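Local structure of protein LURP-one-related 15 (Arabidopsis thaliana, 1ZXU) at residues 30-35 and 195-200; 38-43 and 189-194; 66-71 and 79-84; 88-93 and 108-113; 150-155 and 169-174. The protein is of unknown function but might be related to the phospholipid scramblases and the tubby-like superfamily of membrane-tethered transcription factors. One frame throughout, in Å; residues are numbered along the deposited sequence.

Interaction 1 (30-35 and 195-200); sequences PKYCAP and VDYAFI
Tyr32 O is met by two groups of segment 195-200. Tyr197 N donates a nearly straight hydrogen bond to it (N-O 2.8 Å, 166° at the hydrogen), and Asp196 CA adds a CA-H...O contact to the same oxygen at 3.3 Å. The two tyrosine rings form a T-shaped pair: Tyr32 turns its edge to the face of Tyr197, the planes standing at 83°, and Tyr32 CD1 lies 3.7 Å from Tyr197 CZ. Tyr197 CG sits between the backbone N and the carbonyl carbon (chi1 72°), which starts the ring off toward Tyr32. Over one face of the Tyr32 ring, Ala198 CB makes a CH-pi contact 3.9 Å from the ring centroid; on the opposite face Lys31 CG lies over the centre. Asp196 is the N-cap of helix 197-211: its OD1 accepts from Phe199 N at 2.9 Å and more weakly from Ala198 N, while also resting 3.4 Å from Tyr32 CB. Its other oxygen, OD2, takes the backbone N-H groups of Val27, Val28 and Asp29. Water 1 accepts from Ala34 N and lies within reach of Val195 O. With backbone N-H donors on both oxygens at the start of a helix, Asp196 is likely to be held as the carboxylate, its charge probably stabilised in part by these N-H groups and the start of the helix.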
# COMPACT_ATOMS: atom_id res chain seq x y z
N PRO A 30 -8.37 3.52 11.41
CA PRO A 30 -9.58 2.69 11.33
C PRO A 30 -10.63 3.14 10.31
O PRO A 30 -11.45 2.33 9.89
CB PRO A 30 -10.16 2.75 12.78
CG PRO A 30 -9.55 3.96 13.39
CD PRO A 30 -8.14 4.06 12.77
N LYS A 31 -10.61 4.39 9.86
CA LYS A 31 -11.54 4.83 8.83
C LYS A 31 -11.33 4.16 7.46
O LYS A 31 -12.21 4.22 6.58
CB LYS A 31 -11.57 6.35 8.70
CG LYS A 31 -10.42 6.94 7.90
CD LYS A 31 -10.57 8.40 7.66
CE LYS A 31 -9.43 9.16 8.32
NZ LYS A 31 -9.63 10.65 8.27
N TYR A 32 -10.18 3.50 7.30
CA TYR A 32 -9.89 2.80 6.05
C TYR A 32 -10.22 1.32 6.17
O TYR A 32 -9.75 0.51 5.39
CB TYR A 32 -8.42 3.02 5.69
CG TYR A 32 -8.13 4.44 5.37
CD1 TYR A 32 -8.68 5.06 4.26
CD2 TYR A 32 -7.32 5.18 6.19
CE1 TYR A 32 -8.43 6.39 4.01
CE2 TYR A 32 -7.07 6.51 5.95
CZ TYR A 32 -7.61 7.09 4.86
OH TYR A 32 -7.31 8.42 4.67
N CYS A 33 -11.08 0.95 7.11
CA CYS A 33 -11.44 -0.47 7.29
C CYS A 33 -12.93 -0.63 7.03
O CYS A 33 -13.73 -0.30 7.89
CB CYS A 33 -11.09 -0.93 8.72
SG CYS A 33 -9.33 -0.86 9.13
N ALA A 34 -13.29 -1.06 5.83
CA ALA A 34 -14.70 -1.25 5.40
C ALA A 34 -15.22 -2.66 5.73
O ALA A 34 -14.46 -3.61 5.79
CB ALA A 34 -14.82 -0.99 3.91
N PRO A 35 -16.55 -2.80 5.97
CA PRO A 35 -17.19 -4.07 6.32
C PRO A 35 -17.44 -5.02 5.16
O PRO A 35 -17.93 -6.14 5.39
CB PRO A 35 -18.54 -3.62 6.90
CG PRO A 35 -18.82 -2.35 6.25
CD PRO A 35 -17.51 -1.67 5.95
N VAL A 195 -9.89 -4.93 6.71
CA VAL A 195 -8.47 -4.72 6.49
C VAL A 195 -8.31 -3.25 6.02
O VAL A 195 -9.09 -2.74 5.22
CB VAL A 195 -8.02 -5.66 5.36
CG1 VAL A 195 -6.57 -5.36 4.88
CG2 VAL A 195 -8.11 -7.13 5.84
N ASP A 196 -7.23 -2.63 6.47
CA ASP A 196 -6.99 -1.21 6.18
C ASP A 196 -6.61 -1.04 4.72
O ASP A 196 -5.55 -1.50 4.29
CB ASP A 196 -5.86 -0.79 7.12
CG ASP A 196 -5.57 0.70 7.07
OD1 ASP A 196 -5.58 1.26 5.96
OD2 ASP A 196 -5.30 1.27 8.14
N TYR A 197 -7.50 -0.42 3.94
CA TYR A 197 -7.21 -0.37 2.49
C TYR A 197 -6.16 0.71 2.13
O TYR A 197 -5.59 0.69 1.02
CB TYR A 197 -8.51 -0.30 1.63
CG TYR A 197 -9.28 1.03 1.65
CD1 TYR A 197 -8.82 2.14 0.91
CD2 TYR A 197 -10.49 1.11 2.36
CE1 TYR A 197 -9.55 3.34 0.88
CE2 TYR A 197 -11.23 2.31 2.33
CZ TYR A 197 -10.72 3.41 1.60
OH TYR A 197 -11.42 4.62 1.56
N ALA A 198 -5.91 1.64 3.06
CA ALA A 198 -4.80 2.60 2.80
C ALA A 198 -3.49 1.85 2.98
O ALA A 198 -2.54 2.00 2.22
CB ALA A 198 -4.86 3.82 3.71
N PHE A 199 -3.46 1.00 3.99
CA PHE A 199 -2.27 0.16 4.17
C PHE A 199 -2.03 -0.71 2.90
O PHE A 199 -0.94 -0.71 2.32
CB PHE A 199 -2.52 -0.72 5.40
CG PHE A 199 -1.50 -1.82 5.57
CD1 PHE A 199 -0.11 -1.52 5.60
CD2 PHE A 199 -1.92 -3.16 5.62
CE1 PHE A 199 0.84 -2.53 5.75
CE2 PHE A 199 -0.98 -4.16 5.81
CZ PHE A 199 0.41 -3.88 5.83
N ILE A 200 -3.05 -1.42 2.43
CA ILE A 200 -2.86 -2.21 1.23
C ILE A 200 -2.45 -1.37 -0.03
O ILE A 200 -1.56 -1.75 -0.79
CB ILE A 200 -4.10 -3.07 0.93
CG1 ILE A 200 -4.44 -3.93 2.17
CG2 ILE A 200 -3.82 -3.85 -0.38
CD1 ILE A 200 -3.33 -4.92 2.58
O HOH W 1 -11.35 -2.09 3.93

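Interaction 2 (38-43 and 189-194); sequences IDMAIV and VTVYPN
The carboxylate of Asp39 lies alongside Thr190, the two side chains pointing the same way. Thr190 CG2 also lies over one face of the Tyr192 ring, 3.8 Å above the ring plane and offset toward the rim. Asp39 CG is anti to its carbonyl carbon (chi1 -83°) and is thereby set beside the backbone N. Asp39 OD1 comes within 2.7 Å of Thr190 OG1, the modelled donor of a hydrogen bond; the hydroxyl is also placed too close to another atom, which makes the exact length doubtful. An alanine in place of Asp39 would probably leave the Thr190 hydroxyl without this acceptor and open a gap beside its CB and CG2. Asp39 and Thr190 form a non-hydrogen-bonded pair of antiparallel strands, flanked by two hydrogen-bonded ones. In the first, Val191 N donates to Ile38 O at 2.7 Å and 176°, and Ile38 N to Val191 O at 3.1 Å. In the second, Met40 N gives to Val189 O and Val189 N to Met40 O, each at 2.8 Å. On the other face, Met40, a selenomethionine, approaches Val191 loosely, its CE 4.2 Å from CG2. This pairing joins the first and last strands and so closes the barrel. Its Ile38, Met40, Val189 and Val191 face lies against helix 197-211, where Tyr197 and Ile200 cover it, while on the far side of strand 187-191 comes strand 167-173.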
# COMPACT_ATOMS: atom_id res chain seq x y z
N ILE A 38 -13.38 -4.70 -0.93
CA ILE A 38 -13.21 -3.61 -1.88
C ILE A 38 -12.15 -4.05 -2.88
O ILE A 38 -11.13 -4.60 -2.44
CB ILE A 38 -12.64 -2.39 -1.13
CG1 ILE A 38 -13.73 -1.75 -0.27
CG2 ILE A 38 -12.04 -1.35 -2.12
CD1 ILE A 38 -13.20 -0.59 0.58
N ASP A 39 -12.38 -3.84 -4.17
CA ASP A 39 -11.38 -4.16 -5.21
C ASP A 39 -10.77 -2.84 -5.63
O ASP A 39 -11.51 -1.90 -5.88
CB ASP A 39 -11.98 -4.80 -6.43
CG ASP A 39 -12.19 -6.30 -6.25
OD1 ASP A 39 -12.07 -6.81 -5.13
OD2 ASP A 39 -12.46 -6.99 -7.25
N MSE A 40 -9.45 -2.77 -5.61
CA MSE A 40 -8.78 -1.52 -6.04
C MSE A 40 -8.00 -1.76 -7.29
O MSE A 40 -7.58 -2.90 -7.58
CB MSE A 40 -7.83 -1.01 -4.95
CG MSE A 40 -8.45 -0.90 -3.59
SE MSE A 40 -7.27 -0.09 -2.27
CE MSE A 40 -5.73 -1.09 -2.77
N ALA A 41 -7.78 -0.70 -8.09
CA ALA A 41 -7.03 -0.87 -9.32
C ALA A 41 -6.24 0.40 -9.60
O ALA A 41 -6.58 1.46 -9.03
CB ALA A 41 -8.02 -1.13 -10.48
N ILE A 42 -5.22 0.31 -10.45
CA ILE A 42 -4.37 1.45 -10.85
C ILE A 42 -4.85 2.00 -12.20
O ILE A 42 -5.13 1.24 -13.17
CB ILE A 42 -2.88 1.03 -10.98
CG1 ILE A 42 -2.28 0.78 -9.59
CG2 ILE A 42 -2.03 2.08 -11.74
CD1 ILE A 42 -0.84 0.23 -9.60
N VAL A 43 -5.00 3.32 -12.24
CA VAL A 43 -5.26 4.03 -13.50
C VAL A 43 -4.11 5.03 -13.72
O VAL A 43 -3.75 5.82 -12.82
CB VAL A 43 -6.59 4.82 -13.44
CG1 VAL A 43 -6.79 5.60 -14.77
CG2 VAL A 43 -7.80 3.91 -13.16
N VAL A 189 -6.93 -5.50 -6.92
CA VAL A 189 -6.52 -6.10 -5.65
C VAL A 189 -7.78 -6.09 -4.75
O VAL A 189 -8.33 -5.06 -4.48
CB VAL A 189 -5.41 -5.30 -4.96
CG1 VAL A 189 -5.08 -5.90 -3.58
CG2 VAL A 189 -4.13 -5.33 -5.77
N THR A 190 -8.19 -7.28 -4.30
CA THR A 190 -9.29 -7.38 -3.30
C THR A 190 -8.73 -7.16 -1.92
O THR A 190 -7.78 -7.85 -1.50
CB THR A 190 -9.97 -8.76 -3.35
OG1 THR A 190 -10.48 -8.97 -4.68
CG2 THR A 190 -11.11 -8.80 -2.29
N VAL A 191 -9.30 -6.17 -1.22
CA VAL A 191 -8.97 -5.99 0.20
C VAL A 191 -10.13 -6.59 1.00
O VAL A 191 -11.32 -6.23 0.80
CB VAL A 191 -8.92 -4.49 0.51
CG1 VAL A 191 -8.72 -4.23 1.99
CG2 VAL A 191 -7.84 -3.84 -0.39
N TYR A 192 -9.80 -7.49 1.90
CA TYR A 192 -10.90 -8.21 2.57
C TYR A 192 -11.53 -7.35 3.67
O TYR A 192 -10.97 -6.33 4.09
CB TYR A 192 -10.38 -9.57 3.06
CG TYR A 192 -10.19 -10.47 1.84
CD1 TYR A 192 -11.33 -11.03 1.18
CD2 TYR A 192 -8.93 -10.70 1.28
CE1 TYR A 192 -11.19 -11.81 0.06
CE2 TYR A 192 -8.79 -11.53 0.13
CZ TYR A 192 -9.92 -12.06 -0.46
OH TYR A 192 -9.78 -12.84 -1.58
N PRO A 193 -12.70 -7.77 4.18
CA PRO A 193 -13.38 -6.93 5.15
C PRO A 193 -12.55 -6.61 6.37
O PRO A 193 -11.82 -7.46 6.92
CB PRO A 193 -14.62 -7.80 5.53
CG PRO A 193 -14.88 -8.60 4.31
CD PRO A 193 -13.47 -9.00 3.90
N ASN A 194 -12.63 -5.34 6.81
CA ASN A 194 -11.93 -4.85 8.00
C ASN A 194 -10.41 -4.76 7.92
O ASN A 194 -9.72 -4.60 8.91
CB ASN A 194 -12.36 -5.65 9.28
CG ASN A 194 -13.84 -5.58 9.52
OD1 ASN A 194 -14.51 -6.60 9.64
ND2 ASN A 194 -14.37 -4.37 9.55

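Interaction 3 (66-71 and 79-84); sequences KVKEPV and VLLDGS
Lys68 runs alongside Val79, and its NZ is modelled 3.2 Å from Val79 CG1, short enough that the placement of the amine is doubtful. The bend at chi4 (32°) is away from a staggered value, which adds to the doubt. Nearer the backbone, Lys68 CG lies 3.7 Å from Val79 CG1, and Lys68 CE packs on Leu81 CD1 at 3.9 Å. The backbones beneath are regular. Lys66 with Leu81 and Lys68 with Val79 are hydrogen-bonded pairs, Leu81 N to Lys66 O being 2.8 Å at 171° and Val79 N to Lys68 O also 2.8 Å. Between them Val67 and Leu80 form a non-hydrogen-bonded pair on the opposite face, Val67 CG2 meeting Leu80 CG at 4.1 Å. Both reach Val205 of helix 197-211. This is an antiparallel beta hairpin, with an apolar inner face against the central helix and lysines outside, consistent with the helix-filled beta barrel of the tubby-like fold.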
# COMPACT_ATOMS: atom_id res chain seq x y z
N LYS A 66 -4.73 9.46 -4.87
CA LYS A 66 -3.79 9.88 -5.87
C LYS A 66 -2.41 9.60 -5.37
O LYS A 66 -2.11 9.80 -4.16
CB LYS A 66 -3.91 11.39 -6.19
CG LYS A 66 -5.21 11.66 -6.95
CD LYS A 66 -5.17 13.02 -7.70
CE LYS A 66 -6.61 13.48 -7.99
NZ LYS A 66 -6.85 13.84 -9.44
N VAL A 67 -1.61 9.03 -6.25
CA VAL A 67 -0.26 8.71 -5.88
C VAL A 67 0.69 9.60 -6.64
O VAL A 67 0.62 9.65 -7.88
CB VAL A 67 0.05 7.25 -6.24
CG1 VAL A 67 1.51 6.92 -5.89
CG2 VAL A 67 -0.87 6.37 -5.45
N LYS A 68 1.53 10.31 -5.89
CA LYS A 68 2.50 11.18 -6.60
C LYS A 68 3.82 11.33 -5.93
O LYS A 68 3.94 11.15 -4.72
CB LYS A 68 1.92 12.56 -6.85
CG LYS A 68 1.79 13.40 -5.64
CD LYS A 68 1.47 14.87 -6.06
CE LYS A 68 1.31 15.82 -4.88
NZ LYS A 68 2.13 15.54 -3.66
N GLU A 69 4.84 11.69 -6.72
CA GLU A 69 6.13 12.12 -6.13
C GLU A 69 5.91 13.62 -5.80
O GLU A 69 5.56 14.40 -6.68
CB GLU A 69 7.25 11.97 -7.19
CG GLU A 69 7.73 10.52 -7.36
CD GLU A 69 8.75 10.32 -8.52
OE1 GLU A 69 9.07 11.31 -9.21
OE2 GLU A 69 9.18 9.17 -8.73
N PRO A 70 6.01 13.99 -4.52
CA PRO A 70 5.62 15.36 -4.08
C PRO A 70 6.59 16.43 -4.58
O PRO A 70 6.16 17.61 -4.68
CB PRO A 70 5.69 15.29 -2.57
CG PRO A 70 6.68 14.13 -2.24
CD PRO A 70 6.42 13.13 -3.40
N VAL A 71 7.82 16.02 -4.86
CA VAL A 71 8.84 17.02 -5.28
C VAL A 71 9.50 16.64 -6.59
O VAL A 71 9.94 15.51 -6.78
CB VAL A 71 9.93 17.26 -4.17
CG1 VAL A 71 10.98 18.26 -4.65
CG2 VAL A 71 9.33 17.67 -2.84
N VAL A 79 3.75 10.25 -2.05
CA VAL A 79 2.64 10.44 -1.12
C VAL A 79 1.33 9.89 -1.70
O VAL A 79 1.12 9.91 -2.91
CB VAL A 79 2.48 11.98 -0.76
CG1 VAL A 79 2.10 12.77 -1.98
CG2 VAL A 79 1.43 12.19 0.35
N LEU A 80 0.49 9.33 -0.84
CA LEU A 80 -0.89 8.92 -1.18
C LEU A 80 -1.80 9.99 -0.64
O LEU A 80 -1.77 10.25 0.58
CB LEU A 80 -1.23 7.57 -0.50
CG LEU A 80 -0.87 6.42 -1.40
CD1 LEU A 80 0.67 6.34 -1.42
CD2 LEU A 80 -1.48 5.19 -0.79
N LEU A 81 -2.55 10.64 -1.52
CA LEU A 81 -3.50 11.70 -1.14
C LEU A 81 -4.88 11.16 -1.22
O LEU A 81 -5.18 10.37 -2.10
CB LEU A 81 -3.41 12.90 -2.09
CG LEU A 81 -1.99 13.41 -2.34
CD1 LEU A 81 -2.01 14.52 -3.42
CD2 LEU A 81 -1.45 14.00 -1.12
N ASP A 82 -5.75 11.59 -0.33
CA ASP A 82 -7.18 11.24 -0.55
C ASP A 82 -7.87 12.15 -1.61
O ASP A 82 -7.22 12.96 -2.27
CB ASP A 82 -7.94 11.16 0.77
CG ASP A 82 -8.17 12.52 1.41
OD1 ASP A 82 -8.08 13.56 0.73
OD2 ASP A 82 -8.39 12.53 2.64
N GLY A 83 -9.17 11.95 -1.85
CA GLY A 83 -9.92 12.75 -2.85
C GLY A 83 -9.99 14.26 -2.59
O GLY A 83 -10.20 15.04 -3.52
N SER A 84 -9.74 14.65 -1.33
CA SER A 84 -9.73 16.05 -0.95
C SER A 84 -8.33 16.66 -1.11
O SER A 84 -8.13 17.86 -0.97
CB SER A 84 -10.20 16.18 0.49
OG SER A 84 -9.17 15.74 1.36

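Interaction 4 (88-93 and 108-113); sequences VVTLRE and GSTDQR
Thr90 and Thr110 meet methyl to methyl, their side chains crossing at a slant with CG2 3.8 Å from CG2. Thr90 CG2 is anti to the backbone N and OG1 is anti to the carbonyl carbon (chi1 -65°), which parts the two branches: the methyl goes to Thr110 and the hydroxyl to Gly108, with OG1 3.4 Å from Gly108 CA. That hydroxyl also bonds to Gly107 O and accepts from water 2 at 2.7 Å. An alanine in place of Thr90 would probably leave the methyl of Thr110 without its mate and deprive both water 2 and Gly107 O of a hydrogen-bonding partner. Arg92 crosses Thr110 at about a right angle, NH1 lying 3.7 Å from Thr110 CB. It also crosses Gln112 at about a right angle, yet the guanidinium and amide planes are only 16° apart. The two donor groups do not bond each other; water 3 mediates instead, accepting from Arg92 NH2 at 3.0 Å and Gln112 NE2 at 2.7 Å while donating to Thr110 O at 2.7 Å. Gln112 NE2 also donates to Gln103 OE1, its main polar partner. Strand 87-92, which carries a classic beta bulge where Val88 and Val89 both face Leu80, runs between strands 77-81 and 101-106, and the loop joining 101-106 to 115-120 folds back over its outer face, while Leu91 points inward to helix 197-211.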
# COMPACT_ATOMS: atom_id res chain seq x y z
N VAL A 88 -2.38 11.03 3.09
CA VAL A 88 -2.79 9.97 3.96
C VAL A 88 -1.53 9.30 4.56
O VAL A 88 -1.44 9.08 5.79
CB VAL A 88 -3.60 8.94 3.15
CG1 VAL A 88 -3.92 7.68 4.00
CG2 VAL A 88 -4.89 9.65 2.56
N VAL A 89 -0.64 8.90 3.65
CA VAL A 89 0.69 8.44 4.09
C VAL A 89 1.77 8.95 3.13
O VAL A 89 1.50 9.29 1.97
CB VAL A 89 0.85 6.89 4.18
CG1 VAL A 89 -0.08 6.29 5.30
CG2 VAL A 89 0.60 6.24 2.84
N THR A 90 3.00 8.98 3.65
CA THR A 90 4.21 9.29 2.83
C THR A 90 5.12 8.07 2.88
O THR A 90 5.33 7.52 3.96
CB THR A 90 4.94 10.53 3.41
OG1 THR A 90 4.07 11.67 3.27
CG2 THR A 90 6.20 10.80 2.58
N LEU A 91 5.57 7.64 1.71
CA LEU A 91 6.55 6.49 1.63
C LEU A 91 7.90 7.10 1.30
O LEU A 91 7.99 7.96 0.39
CB LEU A 91 6.14 5.61 0.46
CG LEU A 91 4.88 4.82 0.71
CD1 LEU A 91 3.63 5.61 0.48
CD2 LEU A 91 4.89 3.66 -0.28
N ARG A 92 8.94 6.67 2.00
CA ARG A 92 10.29 7.16 1.72
C ARG A 92 11.18 5.95 1.53
O ARG A 92 11.19 5.04 2.34
CB ARG A 92 10.83 8.07 2.84
CG ARG A 92 12.09 8.83 2.43
CD ARG A 92 12.62 9.72 3.57
NE ARG A 92 12.96 8.92 4.76
CZ ARG A 92 13.29 9.43 5.94
NH1 ARG A 92 13.32 10.75 6.12
NH2 ARG A 92 13.58 8.62 6.95
N GLU A 93 11.92 5.94 0.43
CA GLU A 93 12.96 4.92 0.27
C GLU A 93 14.19 5.50 0.92
O GLU A 93 14.67 6.55 0.46
CB GLU A 93 13.27 4.68 -1.19
CG GLU A 93 12.09 4.38 -2.06
CD GLU A 93 12.52 3.91 -3.42
OE1 GLU A 93 12.84 4.75 -4.28
OE2 GLU A 93 12.56 2.67 -3.61
N GLY A 108 1.62 13.76 5.74
CA GLY A 108 2.66 14.31 4.93
C GLY A 108 4.00 14.39 5.63
O GLY A 108 4.82 15.22 5.31
N SER A 109 4.25 13.51 6.57
CA SER A 109 5.43 13.60 7.41
C SER A 109 6.53 12.64 6.96
O SER A 109 6.22 11.61 6.35
CB SER A 109 5.01 13.25 8.82
OG SER A 109 6.06 13.38 9.75
N THR A 110 7.80 12.94 7.29
CA THR A 110 8.85 11.92 7.31
C THR A 110 9.57 11.91 8.68
O THR A 110 10.71 11.40 8.83
CB THR A 110 9.84 12.09 6.13
OG1 THR A 110 10.37 13.45 6.13
CG2 THR A 110 9.12 11.80 4.78
N ASP A 111 8.88 12.43 9.72
CA ASP A 111 9.43 12.45 11.06
C ASP A 111 9.32 11.05 11.66
O ASP A 111 8.30 10.36 11.53
CB ASP A 111 8.71 13.45 11.97
CG ASP A 111 8.86 14.91 11.52
OD1 ASP A 111 9.74 15.23 10.67
OD2 ASP A 111 8.05 15.75 12.01
N GLN A 112 10.37 10.64 12.38
CA GLN A 112 10.43 9.31 12.93
C GLN A 112 9.25 9.05 13.87
O GLN A 112 8.79 7.94 13.96
CB GLN A 112 11.79 9.03 13.64
CG GLN A 112 12.91 8.63 12.68
CD GLN A 112 12.64 7.30 11.96
OE1 GLN A 112 12.50 6.26 12.61
NE2 GLN A 112 12.56 7.35 10.63
N ARG A 113 8.79 10.09 14.58
CA ARG A 113 7.67 9.91 15.49
C ARG A 113 6.40 9.52 14.70
O ARG A 113 5.44 9.00 15.31
CB ARG A 113 7.43 11.16 16.36
CG ARG A 113 6.81 12.35 15.66
CD ARG A 113 6.60 13.47 16.62
NE ARG A 113 6.02 14.64 15.98
CZ ARG A 113 5.80 15.79 16.62
NH1 ARG A 113 6.13 15.89 17.90
NH2 ARG A 113 5.28 16.82 16.00
O HOH W 2 5.09 13.98 2.19
O HOH W 3 12.76 9.84 9.53

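Interaction 5 (150-155 and 169-174); sequences GSWLER and AQMHRK
Apolar packing comes first: the CE methyl of Met171, a selenomethionine, touches the six-membered ring of Trp152, 3.6 Å from CZ3 and 3.8 Å from CE3. The selenium takes part in a Met-aromatic contact of oblique geometry, SE lying 5.1 Å from the ring centroid and 44° off the normal. SE also rests on the backbone of Arg155, 3.6 Å from its CA. Arg155 and Arg173 meet through their hydrocarbon parts, CB against CB at 3.7 Å, and the side chains cross at about a right angle.

Polar bonds are made within each segment or to residues outside the pair. Trp152 O is gripped from opposite faces of its plane by Arg155 N, the closing bond of a type I turn, and by Arg155 NH1, both at 3.0 Å. The same NH1 lies above one face of the Trp152 ring, offset toward the rim, and NE is bound by Asn186 OD1. Within the strand, Gln170 NE2 donates to Met171 O in the carbonyl plane, on a lone pair.

The interface is thus held by methyl, selenium and methylene surfaces; the arginines meet through methylenes, with the guanidiniums well apart, which probably limits the repulsion between them.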
# COMPACT_ATOMS: atom_id res chain seq x y z
N GLY A 150 3.94 -14.16 -3.81
CA GLY A 150 3.33 -14.19 -5.15
C GLY A 150 4.08 -13.24 -6.05
O GLY A 150 5.09 -12.67 -5.65
N SER A 151 3.58 -13.03 -7.27
CA SER A 151 4.34 -12.28 -8.29
C SER A 151 3.59 -11.08 -8.88
O SER A 151 2.48 -11.25 -9.33
CB SER A 151 4.77 -13.23 -9.41
OG SER A 151 5.18 -12.51 -10.56
N TRP A 152 4.22 -9.90 -8.85
CA TRP A 152 3.66 -8.70 -9.47
C TRP A 152 3.40 -8.95 -10.93
O TRP A 152 2.33 -8.66 -11.43
CB TRP A 152 4.59 -7.49 -9.29
CG TRP A 152 4.18 -6.23 -9.96
CD1 TRP A 152 4.66 -5.73 -11.13
CD2 TRP A 152 3.21 -5.28 -9.48
NE1 TRP A 152 4.04 -4.52 -11.42
CE2 TRP A 152 3.16 -4.23 -10.42
CE3 TRP A 152 2.39 -5.23 -8.36
CZ2 TRP A 152 2.29 -3.15 -10.26
CZ3 TRP A 152 1.54 -4.15 -8.19
CH2 TRP A 152 1.51 -3.11 -9.13
N LEU A 153 4.40 -9.50 -11.62
CA LEU A 153 4.25 -9.67 -13.07
C LEU A 153 3.19 -10.72 -13.45
O LEU A 153 2.53 -10.58 -14.49
CB LEU A 153 5.60 -9.93 -13.74
CG LEU A 153 6.61 -8.75 -13.74
CD1 LEU A 153 8.01 -9.20 -14.17
CD2 LEU A 153 6.13 -7.57 -14.54
N GLU A 154 2.95 -11.71 -12.59
CA GLU A 154 1.86 -12.68 -12.81
C GLU A 154 0.48 -12.21 -12.28
O GLU A 154 -0.57 -12.83 -12.53
CB GLU A 154 2.23 -14.05 -12.18
CG GLU A 154 3.26 -14.78 -13.04
CD GLU A 154 3.75 -16.10 -12.42
OE1 GLU A 154 2.90 -16.92 -11.99
OE2 GLU A 154 5.00 -16.29 -12.36
N ARG A 155 0.48 -11.06 -11.59
CA ARG A 155 -0.75 -10.53 -10.97
C ARG A 155 -1.27 -11.47 -9.88
O ARG A 155 -2.50 -11.61 -9.71
CB ARG A 155 -1.87 -10.13 -11.98
CG ARG A 155 -1.47 -9.19 -13.13
CD ARG A 155 -0.48 -8.11 -12.64
NE ARG A 155 -0.30 -7.03 -13.61
CZ ARG A 155 0.55 -6.03 -13.47
NH1 ARG A 155 1.37 -5.99 -12.43
NH2 ARG A 155 0.58 -5.05 -14.39
N ALA A 169 -5.31 -9.44 1.65
CA ALA A 169 -5.55 -8.91 0.31
C ALA A 169 -5.03 -9.84 -0.75
O ALA A 169 -4.04 -10.55 -0.52
CB ALA A 169 -4.91 -7.53 0.13
N GLN A 170 -5.67 -9.79 -1.90
CA GLN A 170 -5.30 -10.70 -2.98
C GLN A 170 -5.40 -10.02 -4.36
O GLN A 170 -6.45 -9.48 -4.68
CB GLN A 170 -6.29 -11.88 -2.92
CG GLN A 170 -6.35 -12.78 -4.13
CD GLN A 170 -5.39 -13.89 -4.00
OE1 GLN A 170 -5.55 -14.73 -3.11
NE2 GLN A 170 -4.33 -13.90 -4.84
N MSE A 171 -4.34 -10.10 -5.14
CA MSE A 171 -4.34 -9.62 -6.50
C MSE A 171 -4.97 -10.63 -7.48
O MSE A 171 -4.86 -11.86 -7.26
CB MSE A 171 -2.88 -9.32 -6.90
CG MSE A 171 -2.77 -8.49 -8.16
SE MSE A 171 -0.90 -8.04 -8.32
CE MSE A 171 -0.87 -6.58 -7.02
N HIS A 172 -5.66 -10.11 -8.50
CA HIS A 172 -6.27 -10.95 -9.58
C HIS A 172 -5.96 -10.31 -10.91
O HIS A 172 -6.02 -9.09 -11.01
CB HIS A 172 -7.81 -10.93 -9.52
CG HIS A 172 -8.38 -11.07 -8.17
ND1 HIS A 172 -8.80 -9.98 -7.42
CD2 HIS A 172 -8.64 -12.17 -7.42
CE1 HIS A 172 -9.27 -10.41 -6.27
NE2 HIS A 172 -9.18 -11.73 -6.23
N ARG A 173 -5.64 -11.12 -11.91
CA ARG A 173 -5.36 -10.60 -13.25
C ARG A 173 -6.67 -10.32 -13.91
O ARG A 173 -7.60 -11.11 -13.77
CB ARG A 173 -4.57 -11.62 -14.10
CG ARG A 173 -4.19 -11.03 -15.45
CD ARG A 173 -2.98 -11.71 -16.07
NE ARG A 173 -3.30 -13.06 -16.51
CZ ARG A 173 -3.77 -13.38 -17.72
NH1 ARG A 173 -4.00 -12.44 -18.64
NH2 ARG A 173 -4.03 -14.65 -18.01
N LYS A 174 -6.74 -9.19 -14.64
CA LYS A 174 -7.87 -8.83 -15.52
C LYS A 174 -7.45 -8.99 -16.99
O LYS A 174 -6.27 -8.92 -17.36
CB LYS A 174 -8.33 -7.38 -15.28
CG LYS A 174 -8.91 -7.08 -13.88
CD LYS A 174 -10.40 -7.39 -13.77
CE LYS A 174 -10.66 -8.77 -13.18
NZ LYS A 174 -10.58 -8.73 -11.68

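How the interactions relate
Interactions 1 and 2 meet directly, their centres 10 Å apart: Ala34 O probably accepts a hydrogen bond from Asn194 N (2.7 Å). Interaction 5 joins interaction 2 across neighbouring strands, 12 Å between centres, through Thr190 N and Gln170 O at 2.8 Å. Farther round the barrel, interactions 3 and 4 share the adjacent strands 77-81 and 87-92, also 12 Å between centres, with a probable hydrogen bond from Val88 N to Leu80 O (2.7 Å). Interaction 1 touches interaction 4 as well, where Tyr32 OH packs 3.4 Å from Val88 CG2. Interactions 4 and 5 stand about 27 Å apart between centres, on opposite sides of the chain's centre. Along the chain, interactions 3, 4 and 5 are all nested within the loop closed by interaction 2.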